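Local coordinates for protein receptor-type adenylate cyclase gresag 4.1 (Trypanosoma brucei, PDB 1FX2) that catalyses the conversion of ATP to 3',5'-cyclic AMP and diphosphate, the chain here being its class III cyclase catalytic domain, at residues T14-D19 with V136-G141; I20-A25 with D97-F102; V196-D201 with K212-N217. All blocks are in the same frame, centred on the assembly; numbering follows the deposited sequence.

Overall arrangement
From the N terminus, strand 13-20 enters the middle of the seven-stranded mixed sheet, where contact 1 pairs it with strand 134-141 and closes a long, largely helical loop of the chain. Contact 2 is nested inside that loop. Its first segment carries on directly from the strand of contact 1 and ties the turn before helix 23-29 to helix 94-109; the two contact centres are about 22 Å apart. Contact 3 follows in series after contact 1 has closed, as a local hairpin of strands 196-202 and 211-216. It belongs to the same sheet as contact 1, their centres about 14 Å apart, with strand 176-179 lying between the two pairs.

Contact 1. Residues T14-D19 with V136-G141; sequences TLIFTD and VGIHTG
The side chains of T14 and T140 slant across each other in an antiparallel strand pair of the class III cyclase's central sheet, and their hydroxyls meet, OG1 to OG1, in a 2.8 Å hydrogen bond. Each OG1 is anti to its own carbonyl carbon (chi1 -63° in both), which brings the two oxygens together and suits threonine, a branched residue with one polar arm. T14 also offers its methyl: CG2 lies 3.6 Å from CG2 of I138. Further along the same face, I16 and V136 lie side by side and point the same way, CG2 of I16 being 3.6 Å from CG1 of V136. T18 CG2 and V136 CG2 continue the row at 4.1 Å. Beta-branched residues suit these extended backbones, and helix 71-87 packs on T14, I16 and V136. On the other face L15, F17 and H139 pack against helix 159-169, while the ring of F17 meets F234 edge-to-face and ND1 of H139 is hydrogen-bonded to OG1 of T179. The strand leads to D19, a predicted magnesium ligand hydrogen-bonded to S63. Four backbone bonds join the strands; in one, L15 N reaches H139 O at 2.9 Å, nearly along the C=O axis.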
loop_
_atom_site.group_PDB
_atom_site.type_symbol
_atom_site.label_atom_id
_atom_site.label_comp_id
_atom_site.label_asym_id
_atom_site.label_seq_id
_atom_site.Cartn_x
_atom_site.Cartn_y
_atom_site.Cartn_z
ATOM N N THR A 14 -15.120 -3.839 9.459
ATOM C CA THR A 14 -14.273 -2.645 9.201
ATOM C C THR A 14 -14.242 -1.849 10.498
ATOM O O THR A 14 -15.322 -1.586 11.074
ATOM C CB THR A 14 -14.750 -1.816 8.079
ATOM O OG1 THR A 14 -14.683 -2.604 6.880
ATOM C CG2 THR A 14 -13.845 -0.627 7.842
ATOM N N LEU A 15 -13.030 -1.645 11.056
ATOM C CA LEU A 15 -12.887 -0.853 12.300
ATOM C C LEU A 15 -12.223 0.462 12.008
ATOM O O LEU A 15 -11.313 0.551 11.202
ATOM C CB LEU A 15 -12.056 -1.575 13.340
ATOM C CG LEU A 15 -12.685 -2.917 13.763
ATOM C CD1 LEU A 15 -11.698 -3.724 14.630
ATOM C CD2 LEU A 15 -14.031 -2.649 14.500
ATOM N N ILE A 16 -12.747 1.483 12.687
ATOM C CA ILE A 16 -12.203 2.864 12.568
ATOM C C ILE A 16 -11.830 3.276 13.976
ATOM O O ILE A 16 -12.594 3.134 14.935
ATOM C CB ILE A 16 -13.286 3.820 12.190
ATOM C CG1 ILE A 16 -14.025 3.389 10.888
ATOM C CG2 ILE A 16 -12.668 5.191 11.921
ATOM C CD1 ILE A 16 -15.274 4.264 10.648
ATOM N N PHE A 17 -10.589 3.737 14.158
ATOM C CA PHE A 17 -10.142 4.340 15.413
ATOM C C PHE A 17 -9.813 5.773 15.140
ATOM O O PHE A 17 -9.316 6.135 14.075
ATOM C CB PHE A 17 -8.845 3.640 15.969
ATOM C CG PHE A 17 -9.130 2.332 16.608
ATOM C CD1 PHE A 17 -9.292 1.188 15.844
ATOM C CD2 PHE A 17 -9.287 2.255 17.975
ATOM C CE1 PHE A 17 -9.609 -0.060 16.432
ATOM C CE2 PHE A 17 -9.600 0.982 18.568
ATOM C CZ PHE A 17 -9.753 -0.177 17.770
ATOM N N THR A 18 -10.150 6.636 16.108
ATOM C CA THR A 18 -9.894 8.074 15.979
ATOM C C THR A 18 -9.299 8.580 17.271
ATOM O O THR A 18 -9.574 8.081 18.386
ATOM C CB THR A 18 -11.159 8.906 15.684
ATOM O OG1 THR A 18 -11.956 9.015 16.875
ATOM C CG2 THR A 18 -12.022 8.307 14.523
ATOM N N ASP A 19 -8.524 9.675 17.129
ATOM C CA ASP A 19 -7.983 10.400 18.302
ATOM C C ASP A 19 -7.749 11.808 17.958
ATOM O O ASP A 19 -7.409 12.161 16.770
ATOM C CB ASP A 19 -6.571 9.906 18.786
ATOM C CG ASP A 19 -6.642 8.726 19.695
ATOM O OD1 ASP A 19 -6.544 7.550 19.246
ATOM O OD2 ASP A 19 -6.766 8.923 20.902
ATOM N N VAL A 136 -7.070 9.310 12.046
ATOM C CA VAL A 136 -7.997 8.185 11.857
ATOM C C VAL A 136 -7.276 7.024 11.188
ATOM O O VAL A 136 -6.470 7.252 10.229
ATOM C CB VAL A 136 -9.141 8.644 10.895
ATOM C CG1 VAL A 136 -10.200 7.539 10.705
ATOM C CG2 VAL A 136 -9.867 9.915 11.466
ATOM N N GLY A 137 -7.591 5.820 11.679
ATOM C CA GLY A 137 -7.050 4.608 10.994
ATOM C C GLY A 137 -8.236 3.682 10.703
ATOM O O GLY A 137 -9.147 3.529 11.557
ATOM N N ILE A 138 -8.141 2.984 9.573
ATOM C CA ILE A 138 -9.210 2.097 9.139
ATOM C C ILE A 138 -8.621 0.776 8.663
ATOM O O ILE A 138 -7.582 0.791 7.960
ATOM C CB ILE A 138 -9.995 2.679 7.915
ATOM C CG1 ILE A 138 -10.565 4.064 8.262
ATOM C CG2 ILE A 138 -11.179 1.717 7.543
ATOM C CD1 ILE A 138 -11.195 4.727 7.053
ATOM N N HIS A 139 -9.167 -0.338 9.181
ATOM C CA HIS A 139 -8.673 -1.646 8.666
ATOM C C HIS A 139 -9.906 -2.530 8.599
ATOM O O HIS A 139 -10.882 -2.356 9.318
ATOM C CB HIS A 139 -7.636 -2.235 9.668
ATOM C CG HIS A 139 -7.216 -3.631 9.355
ATOM N ND1 HIS A 139 -6.693 -4.031 8.130
ATOM C CD2 HIS A 139 -7.292 -4.734 10.142
ATOM C CE1 HIS A 139 -6.461 -5.335 8.195
ATOM N NE2 HIS A 139 -6.799 -5.785 9.388
ATOM N N THR A 140 -9.830 -3.570 7.758
ATOM C CA THR A 140 -10.961 -4.515 7.574
ATOM C C THR A 140 -10.415 -5.907 7.726
ATOM O O THR A 140 -9.364 -6.203 7.157
ATOM C CB THR A 140 -11.533 -4.409 6.172
ATOM O OG1 THR A 140 -12.053 -3.077 6.003
ATOM C CG2 THR A 140 -12.664 -5.461 6.003
ATOM N N GLY A 141 -11.084 -6.708 8.542
ATOM C CA GLY A 141 -10.623 -8.120 8.691
ATOM C C GLY A 141 -11.582 -8.906 9.560
ATOM O O GLY A 141 -12.468 -8.382 10.170
#

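Contact 2. Residues I20-A25 with D97-F102; sequences IESSTA and DSYREF. With SO4 (sulfate ion), chain B.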
loop_
_atom_site.group_PDB
_atom_site.type_symbol
_atom_site.label_atom_id
_atom_site.label_comp_id
_atom_site.label_asym_id
_atom_site.label_seq_id
_atom_site.Cartn_x
_atom_site.Cartn_y
_atom_site.Cartn_z
ATOM N N ILE A 20 -7.910 12.689 18.935
ATOM C CA ILE A 20 -7.496 14.076 18.741
ATOM C C ILE A 20 -5.946 14.122 18.886
ATOM O O ILE A 20 -5.390 13.617 19.855
ATOM C CB ILE A 20 -8.096 14.973 19.820
ATOM C CG1 ILE A 20 -9.614 15.085 19.601
ATOM C CG2 ILE A 20 -7.431 16.416 19.736
ATOM C CD1 ILE A 20 -10.303 15.768 20.823
ATOM N N GLU A 21 -5.208 14.593 17.871
ATOM C CA GLU A 21 -3.738 14.675 18.007
ATOM C C GLU A 21 -3.438 15.764 19.049
ATOM O O GLU A 21 -4.016 16.846 19.044
ATOM C CB GLU A 21 -3.113 15.094 16.677
ATOM C CG GLU A 21 -1.568 15.271 16.784
ATOM C CD GLU A 21 -0.912 15.734 15.491
ATOM O OE1 GLU A 21 -0.534 16.920 15.346
ATOM O OE2 GLU A 21 -0.673 14.876 14.658
ATOM N N SER A 22 -2.411 15.482 19.878
ATOM C CA SER A 22 -1.866 16.353 20.929
ATOM C C SER A 22 -2.883 16.724 22.007
ATOM O O SER A 22 -2.856 17.819 22.524
ATOM C CB SER A 22 -1.261 17.608 20.291
ATOM O OG SER A 22 -0.399 17.285 19.231
ATOM N N SER A 23 -3.776 15.777 22.323
ATOM C CA SER A 23 -4.821 16.031 23.305
ATOM C C SER A 23 -4.222 16.431 24.692
ATOM O O SER A 23 -4.683 17.415 25.310
ATOM C CB SER A 23 -5.705 14.711 23.375
ATOM O OG SER A 23 -6.912 15.041 23.955
ATOM N N THR A 24 -3.140 15.824 25.196
ATOM C CA THR A 24 -2.530 16.226 26.444
ATOM C C THR A 24 -2.148 17.656 26.410
ATOM O O THR A 24 -2.412 18.472 27.291
ATOM C CB THR A 24 -1.178 15.440 26.874
ATOM O OG1 THR A 24 -1.566 14.404 27.739
ATOM C CG2 THR A 24 -0.130 16.279 27.712
ATOM N N ALA A 25 -1.402 18.058 25.366
ATOM C CA ALA A 25 -0.948 19.399 25.337
ATOM C C ALA A 25 -2.003 20.433 25.163
ATOM O O ALA A 25 -1.957 21.544 25.697
ATOM C CB ALA A 25 0.095 19.542 24.215
ATOM N N ASP A 97 -3.686 28.017 16.638
ATOM C CA ASP A 97 -2.390 28.622 17.026
ATOM C C ASP A 97 -1.520 27.633 17.736
ATOM O O ASP A 97 -0.318 27.571 17.462
ATOM C CB ASP A 97 -2.670 29.819 17.997
ATOM C CG ASP A 97 -3.260 31.027 17.290
ATOM O OD1 ASP A 97 -3.322 31.085 16.061
ATOM O OD2 ASP A 97 -3.746 31.921 18.011
ATOM N N SER A 98 -2.088 26.801 18.636
ATOM C CA SER A 98 -1.265 25.786 19.315
ATOM C C SER A 98 -0.678 24.756 18.325
ATOM O O SER A 98 0.524 24.497 18.389
ATOM C CB SER A 98 -2.075 24.979 20.336
ATOM O OG SER A 98 -2.332 25.868 21.469
ATOM N N TYR A 99 -1.464 24.241 17.391
ATOM C CA TYR A 99 -0.885 23.272 16.472
ATOM C C TYR A 99 0.216 23.880 15.661
ATOM O O TYR A 99 1.185 23.161 15.391
ATOM C CB TYR A 99 -1.978 22.751 15.530
ATOM C CG TYR A 99 -2.872 21.651 16.169
ATOM C CD1 TYR A 99 -4.285 21.826 16.180
ATOM C CD2 TYR A 99 -2.321 20.428 16.653
ATOM C CE1 TYR A 99 -5.105 20.823 16.666
ATOM C CE2 TYR A 99 -3.155 19.422 17.137
ATOM C CZ TYR A 99 -4.542 19.653 17.113
ATOM O OH TYR A 99 -5.406 18.655 17.560
ATOM N N ARG A 100 0.025 25.110 15.179
ATOM C CA ARG A 100 1.072 25.761 14.403
ATOM C C ARG A 100 2.357 25.957 15.222
ATOM O O ARG A 100 3.418 25.664 14.701
ATOM C CB ARG A 100 0.536 27.043 13.795
ATOM C CG ARG A 100 -0.474 26.730 12.708
ATOM C CD ARG A 100 -0.953 27.957 11.996
ATOM N NE ARG A 100 -1.876 28.695 12.877
ATOM C CZ ARG A 100 -2.879 29.447 12.484
ATOM N NH1 ARG A 100 -3.085 29.680 11.185
ATOM N NH2 ARG A 100 -3.657 29.974 13.415
ATOM N N GLU A 101 2.209 26.400 16.480
ATOM C CA GLU A 101 3.412 26.569 17.321
ATOM C C GLU A 101 4.099 25.243 17.512
ATOM O O GLU A 101 5.349 25.157 17.529
ATOM C CB GLU A 101 2.999 27.199 18.650
ATOM C CG GLU A 101 2.617 28.630 18.587
ATOM C CD GLU A 101 1.767 29.120 19.790
ATOM O OE1 GLU A 101 1.642 28.359 20.792
ATOM O OE2 GLU A 101 1.211 30.271 19.741
ATOM N N PHE A 102 3.330 24.176 17.752
ATOM C CA PHE A 102 3.952 22.870 17.926
ATOM C C PHE A 102 4.775 22.522 16.678
ATOM O O PHE A 102 5.888 21.975 16.784
ATOM C CB PHE A 102 2.955 21.702 18.153
ATOM C CG PHE A 102 2.018 21.870 19.309
ATOM C CD1 PHE A 102 0.724 21.344 19.248
ATOM C CD2 PHE A 102 2.432 22.491 20.482
ATOM C CE1 PHE A 102 -0.152 21.421 20.309
ATOM C CE2 PHE A 102 1.546 22.595 21.618
ATOM C CZ PHE A 102 0.258 22.050 21.490
HETATM S S SO4 B . -0.519 12.248 20.696
HETATM O O1 SO4 B . 0.053 13.158 21.658
HETATM O O2 SO4 B . -1.554 11.380 21.267
HETATM O O3 SO4 B . -1.012 12.987 19.563
HETATM O O4 SO4 B . 0.590 11.389 20.207
#
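Y99 reaches out from helix 94-109 and gives its hydroxyl proton to the backbone carbonyl of E21, with OH 2.7 Å from E21 O and in the plane of that carbonyl. Its CG is anti to the carbonyl carbon (chi1 -80°), which brings the end of the side chain nearer the turn than its start. E21 O lies at the edge of the ring, near its plane, as does S22 OG. The side chains of I20 and Y99 cross at about a right angle, CG2 of I20 being 3.7 Å from Y99 OH. Tyrosine suits the place because its length bridges the gap and its hydroxyl can also accept, here from R133 N. One turn further on, F102 supplies an apolar contact: its CZ is 3.7 Å from CB of A25, and its CE1 is 4.0 Å from CB of S22. Alanine and serine are small enough for the ring to come close to the start of helix 23-29.

The backbone that receives Y99 is a type II turn from I20 to S23, with S22 at positive phi (60°). D62, predicted to bind magnesium, steadies both ends, accepting from I20 N and pairing with S23 OG. In the conformer described here, OE2 of E21 is hydrogen-bonded to G173 N.

S22 N points almost straight at a sulfate, probably from the crystallisation liquor, 2.9 Å from its O3 (N-H...O angle 175°); R135 and R228 grip the same ion. These groups, beside a predicted metal site, make an anion site, which is consistent with a place for ATP phosphate.

Contact 3. Residues V196-D201 with K212-N217; sequences VTALGD and KMYQLN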
loop_
_atom_site.group_PDB
_atom_site.type_symbol
_atom_site.label_atom_id
_atom_site.label_comp_id
_atom_site.label_asym_id
_atom_site.label_seq_id
_atom_site.Cartn_x
_atom_site.Cartn_y
_atom_site.Cartn_z
ATOM N N VAL A 196 -7.060 8.083 -3.091
ATOM C CA VAL A 196 -5.995 7.643 -2.149
ATOM C C VAL A 196 -4.576 7.904 -2.664
ATOM O O VAL A 196 -4.327 7.980 -3.888
ATOM C CB VAL A 196 -6.119 6.157 -1.738
ATOM C CG1 VAL A 196 -7.496 5.872 -1.085
ATOM C CG2 VAL A 196 -5.830 5.223 -2.929
ATOM N N THR A 197 -3.643 8.013 -1.738
ATOM C CA THR A 197 -2.223 8.144 -2.057
ATOM C C THR A 197 -1.505 7.010 -1.350
ATOM O O THR A 197 -1.679 6.800 -0.120
ATOM C CB THR A 197 -1.690 9.428 -1.547
ATOM O OG1 THR A 197 -2.362 10.492 -2.249
ATOM C CG2 THR A 197 -0.135 9.493 -1.787
ATOM N N ALA A 198 -0.797 6.152 -2.111
ATOM C CA ALA A 198 -0.028 5.094 -1.483
ATOM C C ALA A 198 1.113 5.626 -0.660
ATOM O O ALA A 198 1.876 6.468 -1.119
ATOM C CB ALA A 198 0.581 4.131 -2.578
ATOM N N LEU A 199 1.280 5.069 0.541
ATOM C CA LEU A 199 2.364 5.473 1.371
ATOM C C LEU A 199 3.373 4.299 1.515
ATOM O O LEU A 199 4.292 4.432 2.309
ATOM C CB LEU A 199 1.839 5.977 2.754
ATOM C CG LEU A 199 0.892 7.220 2.734
ATOM C CD1 LEU A 199 0.502 7.649 4.152
ATOM C CD2 LEU A 199 1.435 8.428 2.054
ATOM N N GLY A 200 3.246 3.225 0.750
ATOM C CA GLY A 200 4.220 2.098 0.817
ATOM C C GLY A 200 3.899 1.016 1.850
ATOM O O GLY A 200 2.748 0.573 1.946
ATOM N N ASP A 201 4.860 0.707 2.725
ATOM C CA ASP A 201 4.656 -0.239 3.869
ATOM C C ASP A 201 5.323 0.305 5.096
ATOM O O ASP A 201 6.432 0.830 5.036
ATOM C CB ASP A 201 5.115 -1.700 3.730
ATOM C CG ASP A 201 5.628 -2.086 2.372
ATOM O OD1 ASP A 201 5.564 -1.270 1.424
ATOM O OD2 ASP A 201 6.112 -3.258 2.269
ATOM N N LYS A 212 1.034 -2.205 4.304
ATOM C CA LYS A 212 0.978 -1.241 3.197
ATOM C C LYS A 212 -0.192 -0.278 3.553
ATOM O O LYS A 212 -1.317 -0.789 3.760
ATOM C CB LYS A 212 0.684 -1.984 1.893
ATOM C CG LYS A 212 1.902 -2.678 1.265
ATOM C CD LYS A 212 2.025 -4.161 1.658
ATOM C CE LYS A 212 3.414 -4.721 1.293
ATOM N NZ LYS A 212 3.449 -6.187 1.635
ATOM N N MET A 213 0.126 1.009 3.651
ATOM C CA MET A 213 -0.795 2.062 4.050
ATOM C C MET A 213 -1.219 2.921 2.904
ATOM O O MET A 213 -0.423 3.193 1.982
ATOM C CB MET A 213 -0.146 3.011 5.052
ATOM C CG MET A 213 0.220 2.443 6.303
ATOM S SD MET A 213 -1.283 1.885 7.089
ATOM C CE MET A 213 -0.386 1.173 8.500
ATOM N N TYR A 214 -2.482 3.359 2.932
ATOM C CA TYR A 214 -3.004 4.253 1.959
ATOM C C TYR A 214 -3.574 5.460 2.684
ATOM O O TYR A 214 -4.343 5.302 3.632
ATOM C CB TYR A 214 -4.103 3.550 1.142
ATOM C CG TYR A 214 -3.534 2.541 0.192
ATOM C CD1 TYR A 214 -3.110 1.299 0.662
ATOM C CD2 TYR A 214 -3.233 2.910 -1.109
ATOM C CE1 TYR A 214 -2.358 0.457 -0.158
ATOM C CE2 TYR A 214 -2.505 2.044 -1.942
ATOM C CZ TYR A 214 -2.087 0.860 -1.407
ATOM O OH TYR A 214 -1.359 0.017 -2.264
ATOM N N GLN A 215 -3.253 6.628 2.176
ATOM C CA GLN A 215 -3.802 7.874 2.726
ATOM C C GLN A 215 -5.069 8.158 1.977
ATOM O O GLN A 215 -5.052 8.305 0.733
ATOM C CB GLN A 215 -2.750 8.957 2.529
ATOM C CG GLN A 215 -3.284 10.381 2.809
ATOM C CD GLN A 215 -2.212 11.391 2.565
ATOM O OE1 GLN A 215 -2.250 12.180 1.555
ATOM N NE2 GLN A 215 -1.177 11.309 3.329
ATOM N N LEU A 216 -6.161 8.325 2.718
ATOM C CA LEU A 216 -7.437 8.745 2.072
ATOM C C LEU A 216 -7.428 10.218 1.970
ATOM O O LEU A 216 -7.437 10.917 3.023
ATOM C CB LEU A 216 -8.639 8.224 2.942
ATOM C CG LEU A 216 -10.014 8.716 2.454
ATOM C CD1 LEU A 216 -10.365 7.864 1.203
ATOM C CD2 LEU A 216 -11.020 8.331 3.512
ATOM N N ASN A 217 -7.575 10.768 0.768
ATOM C CA ASN A 217 -7.502 12.208 0.633
ATOM C C ASN A 217 -8.943 12.677 0.836
ATOM O O ASN A 217 -9.843 12.262 0.113
ATOM C CB ASN A 217 -6.919 12.527 -0.747
ATOM C CG ASN A 217 -5.463 12.072 -0.870
ATOM O OD1 ASN A 217 -5.035 11.328 -1.828
ATOM N ND2 ASN A 217 -4.698 12.417 0.104
#
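V196 and A198 both lie against the CD2-CE2 side of the Y214 ring on one face of an antiparallel beta hairpin, approaching it at a slant. The CG2 of V196 is 3.9 Å from CD2 of Y214, and CB of A198 is 3.8 Å from CE2. V196 holds CG2 between its backbone N and carbonyl carbon (chi1 -58°, measured to CG1), so that this methyl faces the tyrosine while CG1 touches L216 CD1 at 4.2 Å. Alanine is short enough to let the broad ring lie close to its strand. The L199 side chain crosses that of Q215 obliquely, CD1 of L199 lying 3.9 Å from CB of Q215, which puts the aliphatic part of glutamine to apolar use.

Regular pairing binds T197 to Q215 through both backbone N-H groups. L199 N then bonds to M213 O at 2.9 Å, but the regular pairing breaks down at G200, whose positive phi (88°) with its psi is an angle pair that calls for glycine.

Toward the start of strand 196-202 the contact turns polar. T197 OG1 donates to N217 OD1 at 2.8 Å, on a lone pair in the carbonyl plane, and N217 ND2 donates to Q215 OE1 at 2.9 Å. The amide of asparagine thus serves as acceptor and donor at once. At the far end K212 NZ bonds to N217 O of the second subunit.

Strand 196-202 is outermost in the sheet within this chain; strand 211-216 separates it from strand 176-179, Y183 of helix 180-184 touches V196, and L83 of the second subunit packs on Y214.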